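Local coordinates for protein glucose-6-phosphate 1-dehydrogenase (Kluyveromyces lactis, PDB 7E6I) that catalyses the NADP+-dependent oxidation of glucose 6-phosphate to 6-phosphogluconolactone, the first step of the oxidative pentose phosphate pathway, at residues 45-50 with 95-100; 205-210 with 348-353. All coordinates share one frame; numbering follows the deposited sequence.

Contact 1: residues 45-50 with 95-100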
ATOM      1  N   ILE A  45     -20.859  -2.832  13.726  1.00 48.49           N
ATOM      2  CA  ILE A  45     -21.449  -4.171  13.653  1.00 48.35           C
ATOM      3  C   ILE A  45     -20.462  -5.118  12.976  1.00 48.81           C
ATOM      4  O   ILE A  45     -20.067  -4.889  11.821  1.00 45.58           O
ATOM      5  CB  ILE A  45     -22.770  -4.171  12.874  1.00 44.87           C
ATOM      6  CG1 ILE A  45     -23.785  -3.207  13.481  1.00 46.65           C
ATOM      7  CG2 ILE A  45     -23.329  -5.566  12.810  1.00 46.58           C
ATOM      8  CD1 ILE A  45     -25.021  -3.060  12.622  1.00 42.91           C
ATOM      9  N   GLY A  46     -20.108  -6.196  13.662  1.00 48.06           N
ATOM     10  CA  GLY A  46     -19.287  -7.235  13.090  1.00 47.73           C
ATOM     11  C   GLY A  46     -20.143  -8.402  12.639  1.00 50.20           C
ATOM     12  O   GLY A  46     -20.902  -8.960  13.426  1.00 56.38           O
ATOM     13  N   TYR A  47     -20.000  -8.777  11.371  1.00 47.72           N
ATOM     14  CA  TYR A  47     -20.770  -9.850  10.753  1.00 47.94           C
ATOM     15  C   TYR A  47     -19.825 -10.954  10.294  1.00 49.59           C
ATOM     16  O   TYR A  47     -18.794 -10.673   9.674  1.00 48.12           O
ATOM     17  CB  TYR A  47     -21.586  -9.295   9.567  1.00 44.75           C
ATOM     18  CG  TYR A  47     -22.536 -10.244   8.850  1.00 47.09           C
ATOM     19  CD1 TYR A  47     -22.060 -11.302   8.089  1.00 48.22           C
ATOM     20  CD2 TYR A  47     -23.910 -10.040   8.888  1.00 49.26           C
ATOM     21  CE1 TYR A  47     -22.929 -12.151   7.419  1.00 49.19           C
ATOM     22  CE2 TYR A  47     -24.784 -10.882   8.221  1.00 49.01           C
ATOM     23  CZ  TYR A  47     -24.291 -11.933   7.489  1.00 49.29           C
ATOM     24  OH  TYR A  47     -25.162 -12.774   6.828  1.00 49.49           O
ATOM     25  N   ALA A  48     -20.181 -12.207  10.603  1.00 50.71           N
ATOM     26  CA  ALA A  48     -19.465 -13.397  10.136  1.00 51.64           C
ATOM     27  C   ALA A  48     -20.362 -14.621  10.343  1.00 52.97           C
ATOM     28  O   ALA A  48     -21.434 -14.535  10.949  1.00 54.26           O
ATOM     29  CB  ALA A  48     -18.115 -13.572  10.844  1.00 48.79           C
ATOM     30  N   ARG A  49     -19.916 -15.766   9.810  1.00 52.11           N
ATOM     31  CA  ARG A  49     -20.740 -16.974   9.842  1.00 54.94           C
ATOM     32  C   ARG A  49     -20.796 -17.587  11.237  1.00 53.61           C
ATOM     33  O   ARG A  49     -21.858 -18.049  11.667  1.00 54.51           O
ATOM     34  CB  ARG A  49     -20.228 -18.005   8.830  1.00 57.33           C
ATOM     35  CG  ARG A  49     -19.841 -17.414   7.459  1.00 56.86           C
ATOM     36  CD  ARG A  49     -18.559 -18.021   6.823  1.00 58.33           C
ATOM     37  NE  ARG A  49     -17.437 -18.215   7.744  1.00 68.38           N
ATOM     38  CZ  ARG A  49     -16.622 -17.263   8.224  1.00 67.76           C
ATOM     39  NH1 ARG A  49     -16.810 -15.981   7.899  1.00 54.91           N
ATOM     40  NH2 ARG A  49     -15.647 -17.555   9.060  1.00 71.62           N
ATOM     41  N   SER A  50     -19.672 -17.605  11.953  1.00 55.86           N
ATOM     42  CA  SER A  50     -19.629 -18.215  13.277  1.00 56.37           C
ATOM     43  C   SER A  50     -20.629 -17.545  14.208  1.00 57.55           C
ATOM     44  O   SER A  50     -21.074 -16.418  13.991  1.00 58.68           O
ATOM     45  CB  SER A  50     -18.243 -18.106  13.910  1.00 58.64           C
ATOM     46  OG  SER A  50     -17.276 -18.857  13.204  1.00 64.72           O
ATOM     47  N   GLU A  95     -30.952 -14.327   4.321  1.00 61.74           N
ATOM     48  CA  GLU A  95     -31.553 -14.174   5.646  1.00 62.18           C
ATOM     49  C   GLU A  95     -30.661 -13.359   6.565  1.00 59.21           C
ATOM     50  O   GLU A  95     -31.160 -12.579   7.385  1.00 61.11           O
ATOM     51  CB  GLU A  95     -31.862 -15.535   6.282  1.00 64.60           C
ATOM     52  CG  GLU A  95     -30.685 -16.481   6.409  1.00 63.37           C
ATOM     53  CD  GLU A  95     -30.577 -17.399   5.210  1.00 71.56           C
ATOM     54  OE1 GLU A  95     -29.673 -18.275   5.201  1.00 71.70           O
ATOM     55  OE2 GLU A  95     -31.403 -17.238   4.278  1.00 71.88           O
ATOM     56  N   GLY A  96     -29.345 -13.528   6.452  1.00 58.26           N
ATOM     57  CA  GLY A  96     -28.446 -12.726   7.261  1.00 56.99           C
ATOM     58  C   GLY A  96     -28.551 -11.249   6.940  1.00 55.55           C
ATOM     59  O   GLY A  96     -28.594 -10.410   7.845  1.00 55.28           O
ATOM     60  N   TYR A  97     -28.626 -10.917   5.649  1.00 54.34           N
ATOM     61  CA  TYR A  97     -28.663  -9.515   5.239  1.00 56.61           C
ATOM     62  C   TYR A  97     -29.989  -8.865   5.609  1.00 54.97           C
ATOM     63  O   TYR A  97     -30.019  -7.701   6.024  1.00 53.62           O
ATOM     64  CB  TYR A  97     -28.382  -9.410   3.739  1.00 52.47           C
ATOM     65  CG  TYR A  97     -27.009  -9.950   3.409  1.00 54.10           C
ATOM     66  CD1 TYR A  97     -26.794 -11.319   3.278  1.00 52.11           C
ATOM     67  CD2 TYR A  97     -25.919  -9.101   3.272  1.00 50.83           C
ATOM     68  CE1 TYR A  97     -25.541 -11.827   3.003  1.00 50.95           C
ATOM     69  CE2 TYR A  97     -24.654  -9.600   2.988  1.00 52.80           C
ATOM     70  CZ  TYR A  97     -24.472 -10.966   2.855  1.00 51.83           C
ATOM     71  OH  TYR A  97     -23.218 -11.468   2.574  1.00 48.88           O
ATOM     72  N   LEU A  98     -31.090  -9.609   5.498  1.00 55.33           N
ATOM     73  CA  LEU A  98     -32.373  -9.068   5.927  1.00 53.16           C
ATOM     74  C   LEU A  98     -32.401  -8.869   7.435  1.00 54.77           C
ATOM     75  O   LEU A  98     -32.919  -7.859   7.922  1.00 56.13           O
ATOM     76  CB  LEU A  98     -33.504  -9.982   5.474  1.00 54.27           C
ATOM     77  CG  LEU A  98     -33.580 -10.072   3.951  1.00 56.89           C
ATOM     78  CD1 LEU A  98     -34.431 -11.246   3.510  1.00 54.39           C
ATOM     79  CD2 LEU A  98     -34.090  -8.760   3.368  1.00 56.86           C
ATOM     80  N   GLU A  99     -31.830  -9.806   8.191  1.00 52.91           N
ATOM     81  CA  GLU A  99     -31.693  -9.582   9.627  1.00 56.59           C
ATOM     82  C   GLU A  99     -30.822  -8.360   9.912  1.00 57.47           C
ATOM     83  O   GLU A  99     -31.155  -7.543  10.778  1.00 57.62           O
ATOM     84  CB  GLU A  99     -31.125 -10.832  10.304  1.00 60.98           C
ATOM     85  CG  GLU A  99     -32.100 -12.010  10.389  1.00 62.06           C
ATOM     86  CD  GLU A  99     -31.407 -13.355  10.632  1.00 72.11           C
ATOM     87  OE1 GLU A  99     -30.153 -13.387  10.717  1.00 70.78           O
ATOM     88  OE2 GLU A  99     -32.123 -14.386  10.740  1.00 75.81           O
ATOM     89  N   LEU A 100     -29.710  -8.210   9.181  1.00 55.24           N
ATOM     90  CA  LEU A 100     -28.871  -7.023   9.336  1.00 54.62           C
ATOM     91  C   LEU A 100     -29.617  -5.760   8.918  1.00 53.39           C
ATOM     92  O   LEU A 100     -29.557  -4.741   9.614  1.00 54.15           O
ATOM     93  CB  LEU A 100     -27.577  -7.187   8.532  1.00 53.93           C
ATOM     94  CG  LEU A 100     -26.476  -6.119   8.614  1.00 48.92           C
ATOM     95  CD1 LEU A 100     -25.813  -6.043   9.988  1.00 41.53           C
ATOM     96  CD2 LEU A 100     -25.434  -6.373   7.540  1.00 46.28           C
TER
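Tyr47 and Leu100 each carry CG anti to their own backbone N, with chi1 at -176° and -175°, which points CG of Tyr47 from strand 43-48 toward the helix and CG of Leu100 from helix 94-110 toward the strand; beyond them the phenol ring and the leucine methyls meet. They pass at a slant, CD2 of Tyr47 lying 4.2 Å from CD2 of Leu100. The other methyl of the leucine serves a second strand residue: CD1 of Leu100 sits 3.8 Å from CG2 of Ile45 and only slightly farther from CD1 of the same isoleucine, the two side chains sliding past each other in opposite senses. At the far end of the phenol, OH of Tyr47 comes to 3.3 Å from CA of Gly96. With no CB on the helix there, the hydroxyl settles directly against the backbone, and the ring presents its edge to the glycine carbonyl, CE2 of Tyr47 being 3.9 Å from O of Gly96. This is the helix-on-sheet layer of a Rossmann domain: helix 94-110 belongs to the crossover between parallel strands 84-88 and 117-122, and its segment 95-100 runs nearly antiparallel to strand segment 45-48, the two axes approaching to 10.8 Å. Tyr97 flanks the same hydroxyl, its CE1 lying 4.0 Å from OH of Tyr47; the two rings are inclined at 35°, with centroids 5.6 Å apart. Both phenols are buried, and both hydroxyls are satisfied by the loop leading into the helix, Tyr47 bonding to O of Pro90 and Tyr97 to O of Tyr91. Phe14 of the neighbouring strand 10-14 also meets the Tyr47 ring. The Tyr47 side chain is about 6 Å from that of Ala16, in the loop that by similarity binds NADP+. Arg49, just past the strand, probably binds that cofactor too.

Contact 2: residues 205-210 with 348-353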
ATOM      1  N   ALA A 205      11.629  21.793  -9.896  1.00 19.79           N
ATOM      2  CA  ALA A 205      12.375  22.288 -11.045  1.00 24.57           C
ATOM      3  C   ALA A 205      13.371  21.267 -11.561  1.00 24.33           C
ATOM      4  O   ALA A 205      13.798  21.369 -12.714  1.00 26.01           O
ATOM      5  CB  ALA A 205      13.123  23.572 -10.686  1.00 19.87           C
ATOM      6  N   ALA A 206      13.749  20.293 -10.734  1.00 20.31           N
ATOM      7  CA  ALA A 206      14.761  19.300 -11.065  1.00 23.36           C
ATOM      8  C   ALA A 206      14.154  17.946 -11.385  1.00 22.34           C
ATOM      9  O   ALA A 206      14.891  16.996 -11.665  1.00 20.18           O
ATOM     10  CB  ALA A 206      15.752  19.151  -9.902  1.00 17.46           C
ATOM     11  N   TRP A 207      12.831  17.840 -11.330  1.00 19.40           N
ATOM     12  CA  TRP A 207      12.134  16.556 -11.323  1.00 22.48           C
ATOM     13  C   TRP A 207      11.768  16.178 -12.755  1.00 22.07           C
ATOM     14  O   TRP A 207      10.599  16.159 -13.156  1.00 21.76           O
ATOM     15  CB  TRP A 207      10.901  16.647 -10.447  1.00 19.07           C
ATOM     16  CG  TRP A 207      10.491  15.376  -9.845  1.00 22.57           C
ATOM     17  CD1 TRP A 207       9.672  14.423 -10.394  1.00 20.38           C
ATOM     18  CD2 TRP A 207      10.837  14.909  -8.545  1.00 20.10           C
ATOM     19  NE1 TRP A 207       9.501  13.394  -9.509  1.00 20.69           N
ATOM     20  CE2 TRP A 207      10.207  13.667  -8.365  1.00 21.15           C
ATOM     21  CE3 TRP A 207      11.632  15.416  -7.517  1.00 21.93           C
ATOM     22  CZ2 TRP A 207      10.345  12.919  -7.195  1.00 21.82           C
ATOM     23  CZ3 TRP A 207      11.764  14.669  -6.349  1.00 24.35           C
ATOM     24  CH2 TRP A 207      11.129  13.434  -6.205  1.00 20.05           C
ATOM     25  N   ASN A 208      12.800  15.878 -13.535  1.00 17.92           N
ATOM     26  CA  ASN A 208      12.612  15.708 -14.968  1.00 23.27           C
ATOM     27  C   ASN A 208      13.856  15.025 -15.515  1.00 23.78           C
ATOM     28  O   ASN A 208      14.891  14.947 -14.842  1.00 22.02           O
ATOM     29  CB  ASN A 208      12.353  17.064 -15.656  1.00 20.74           C
ATOM     30  CG  ASN A 208      13.337  18.136 -15.201  1.00 22.66           C
ATOM     31  OD1 ASN A 208      14.559  17.945 -15.298  1.00 21.88           O
ATOM     32  ND2 ASN A 208      12.821  19.250 -14.666  1.00 18.28           N
ATOM     33  N   LYS A 209      13.746  14.542 -16.754  1.00 19.92           N
ATOM     34  CA  LYS A 209      14.868  13.874 -17.395  1.00 22.65           C
ATOM     35  C   LYS A 209      16.083  14.779 -17.547  1.00 25.44           C
ATOM     36  O   LYS A 209      17.198  14.273 -17.721  1.00 22.97           O
ATOM     37  CB  LYS A 209      14.439  13.333 -18.757  1.00 23.96           C
ATOM     38  CG  LYS A 209      14.255  14.389 -19.819  1.00 24.90           C
ATOM     39  CD  LYS A 209      13.443  13.859 -20.997  1.00 28.07           C
ATOM     40  CE  LYS A 209      13.443  14.873 -22.139  1.00 24.94           C
ATOM     41  NZ  LYS A 209      12.610  16.051 -21.812  1.00 29.21           N
ATOM     42  N   GLU A 210      15.907  16.101 -17.498  1.00 24.69           N
ATOM     43  CA  GLU A 210      17.058  16.986 -17.628  1.00 25.53           C
ATOM     44  C   GLU A 210      17.940  16.955 -16.386  1.00 26.19           C
ATOM     45  O   GLU A 210      19.109  17.331 -16.467  1.00 24.52           O
ATOM     46  CB  GLU A 210      16.600  18.427 -17.924  1.00 25.41           C
ATOM     47  CG  GLU A 210      16.064  18.645 -19.359  1.00 25.45           C
ATOM     48  CD  GLU A 210      14.634  18.115 -19.567  1.00 29.93           C
ATOM     49  OE1 GLU A 210      13.859  18.067 -18.588  1.00 29.45           O
ATOM     50  OE2 GLU A 210      14.283  17.739 -20.709  1.00 30.93           O
ATOM     51  N   ILE A 348      12.891   5.364  -1.197  1.00 22.38           N
ATOM     52  CA  ILE A 348      12.959   5.973  -2.522  1.00 21.66           C
ATOM     53  C   ILE A 348      14.321   6.631  -2.663  1.00 21.67           C
ATOM     54  O   ILE A 348      14.729   7.401  -1.792  1.00 20.30           O
ATOM     55  CB  ILE A 348      11.857   7.031  -2.718  1.00 23.30           C
ATOM     56  CG1 ILE A 348      10.466   6.416  -2.627  1.00 19.97           C
ATOM     57  CG2 ILE A 348      12.080   7.808  -4.020  1.00 20.09           C
ATOM     58  CD1 ILE A 348       9.439   7.448  -2.210  1.00 20.29           C
ATOM     59  N   ARG A 349      15.005   6.382  -3.772  1.00 22.29           N
ATOM     60  CA  ARG A 349      16.325   6.974  -3.982  1.00 21.72           C
ATOM     61  C   ARG A 349      16.354   7.602  -5.361  1.00 22.19           C
ATOM     62  O   ARG A 349      16.105   6.922  -6.361  1.00 22.08           O
ATOM     63  CB  ARG A 349      17.432   5.928  -3.845  1.00 24.14           C
ATOM     64  CG  ARG A 349      18.849   6.488  -3.793  1.00 28.35           C
ATOM     65  CD  ARG A 349      19.845   5.356  -3.550  1.00 33.48           C
ATOM     66  NE  ARG A 349      19.713   4.869  -2.184  1.00 34.98           N
ATOM     67  CZ  ARG A 349      20.332   5.434  -1.155  1.00 38.59           C
ATOM     68  NH1 ARG A 349      21.145   6.481  -1.364  1.00 33.15           N
ATOM     69  NH2 ARG A 349      20.140   4.962   0.076  1.00 35.61           N
ATOM     70  N   ILE A 350      16.667   8.887  -5.419  1.00 21.41           N
ATOM     71  CA  ILE A 350      16.689   9.616  -6.673  1.00 22.29           C
ATOM     72  C   ILE A 350      18.067  10.242  -6.811  1.00 22.54           C
ATOM     73  O   ILE A 350      18.507  10.964  -5.914  1.00 23.26           O
ATOM     74  CB  ILE A 350      15.578  10.676  -6.719  1.00 20.25           C
ATOM     75  CG1 ILE A 350      14.244   9.945  -6.877  1.00 21.59           C
ATOM     76  CG2 ILE A 350      15.822  11.629  -7.866  1.00 19.92           C
ATOM     77  CD1 ILE A 350      13.054  10.752  -6.601  1.00 23.10           C
ATOM     78  N   GLN A 351      18.767   9.921  -7.893  1.00 20.71           N
ATOM     79  CA  GLN A 351      20.083  10.480  -8.161  1.00 23.75           C
ATOM     80  C   GLN A 351      19.973  11.528  -9.257  1.00 23.55           C
ATOM     81  O   GLN A 351      19.371  11.275 -10.307  1.00 22.85           O
ATOM     82  CB  GLN A 351      21.087   9.411  -8.585  1.00 21.38           C
ATOM     83  CG  GLN A 351      22.493   9.899  -8.388  1.00 25.95           C
ATOM     84  CD  GLN A 351      23.552   8.842  -8.624  1.00 27.40           C
ATOM     85  OE1 GLN A 351      23.529   8.161  -9.632  1.00 24.35           O
ATOM     86  NE2 GLN A 351      24.493   8.720  -7.696  1.00 27.43           N
ATOM     87  N   PHE A 352      20.566  12.691  -9.021  1.00 18.44           N
ATOM     88  CA  PHE A 352      20.490  13.782  -9.980  1.00 25.29           C
ATOM     89  C   PHE A 352      21.728  13.827 -10.869  1.00 24.72           C
ATOM     90  O   PHE A 352      22.769  13.243 -10.563  1.00 22.71           O
ATOM     91  CB  PHE A 352      20.279  15.103  -9.243  1.00 22.07           C
ATOM     92  CG  PHE A 352      18.962  15.161  -8.521  1.00 22.18           C
ATOM     93  CD1 PHE A 352      17.812  15.583  -9.181  1.00 20.43           C
ATOM     94  CD2 PHE A 352      18.856  14.748  -7.201  1.00 21.11           C
ATOM     95  CE1 PHE A 352      16.587  15.620  -8.530  1.00 19.62           C
ATOM     96  CE2 PHE A 352      17.630  14.785  -6.547  1.00 20.56           C
ATOM     97  CZ  PHE A 352      16.502  15.223  -7.208  1.00 17.46           C
ATOM     98  N   ARG A 353      21.587  14.503 -12.003  1.00 28.52           N
ATOM     99  CA  ARG A 353      22.661  14.554 -12.988  1.00 30.15           C
ATOM    100  C   ARG A 353      23.751  15.524 -12.564  1.00 33.29           C
ATOM    101  O   ARG A 353      23.513  16.474 -11.819  1.00 37.04           O
ATOM    102  CB  ARG A 353      22.134  14.988 -14.347  1.00 26.41           C
ATOM    103  CG  ARG A 353      21.385  13.936 -15.068  1.00 26.97           C
ATOM    104  CD  ARG A 353      21.014  14.415 -16.455  1.00 26.18           C
ATOM    105  NE  ARG A 353      19.904  13.624 -16.969  1.00 29.52           N
ATOM    106  CZ  ARG A 353      20.022  12.412 -17.507  1.00 32.11           C
ATOM    107  NH1 ARG A 353      21.226  11.840 -17.628  1.00 32.73           N
ATOM    108  NH2 ARG A 353      18.929  11.775 -17.930  1.00 31.08           N
TER
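The Phe352 ring turns its edge to Ala206: the alanine carbonyl O lies in the ring plane, 3.8 Å from CE1 of Phe352, and the alanine CB is almost as near that same carbon. One face of this ring is covered from within its own strand by Ile350, whose CG2 stands 3.7 Å above the plane of the Phe352 ring, displaced toward the rim. The indole of Trp207 is approached obliquely by the end of Ile350, the two side chains crossing at about a right angle. CD1 of Ile350 comes to 3.3 Å from CH2 of Trp207, a tight fit, and is close to CZ2 as well. CG of Trp207 is anti to the backbone N (chi1 -152°), and the buried indole beyond it bonds through NE1 to O of Leu253, while Trp328 meets the ring steeply. The third flat group, the guanidinium of Arg353, works through its edge. Its chain, extended from CG to NE, carries it to the carbonyl of Lys209, which it grips side-on: NE of Arg353 donates to O of Lys209 at 2.9 Å and NH2 of Arg353 to that same oxygen at 3.0 Å. Neither N-H is straight, at 149° and 138°, as expected when two donors of one guanidinium converge on a single acceptor in its plane. The Lys209 side chain leaves the backbone pointing away from the strand; its NZ forms a salt bridge 2.6 Å from OE2 of Glu210 and also bonds to O of Glu326. Trp207 centres an inverse gamma turn, closed by a weak bond from Asn208 N to Ala206 O. This is a connecting loop, between helix 201-204 and strand 212-220, folded over the end of strand 345-352, the antiparallel neighbour of 212-220 in the large mixed sheet of the C-terminal domain, which also bears Arg349 of the second NADP+ site inferred by similarity.

The two contacts share no element of the fold and lie on opposite sides of the chain's centre, their own centres about 52 Å apart. Contact 1 is wholly buried in the nucleotide-binding domain, a helix against a parallel sheet, and holds by packing, of side chain on side chain and of a phenol on bare helix backbone, its polar ends satisfied by the chain nearby. Contact 2, at the end of an interior strand of the mixed sheet in the C-terminal domain, is partly buried: Trp207 and Ile350 are buried, whereas Phe352 is partly exposed and an arginine ties the strand end to a loop carbonyl. Each includes a residue assigned by similarity to an NADP+ site, but the sites differ.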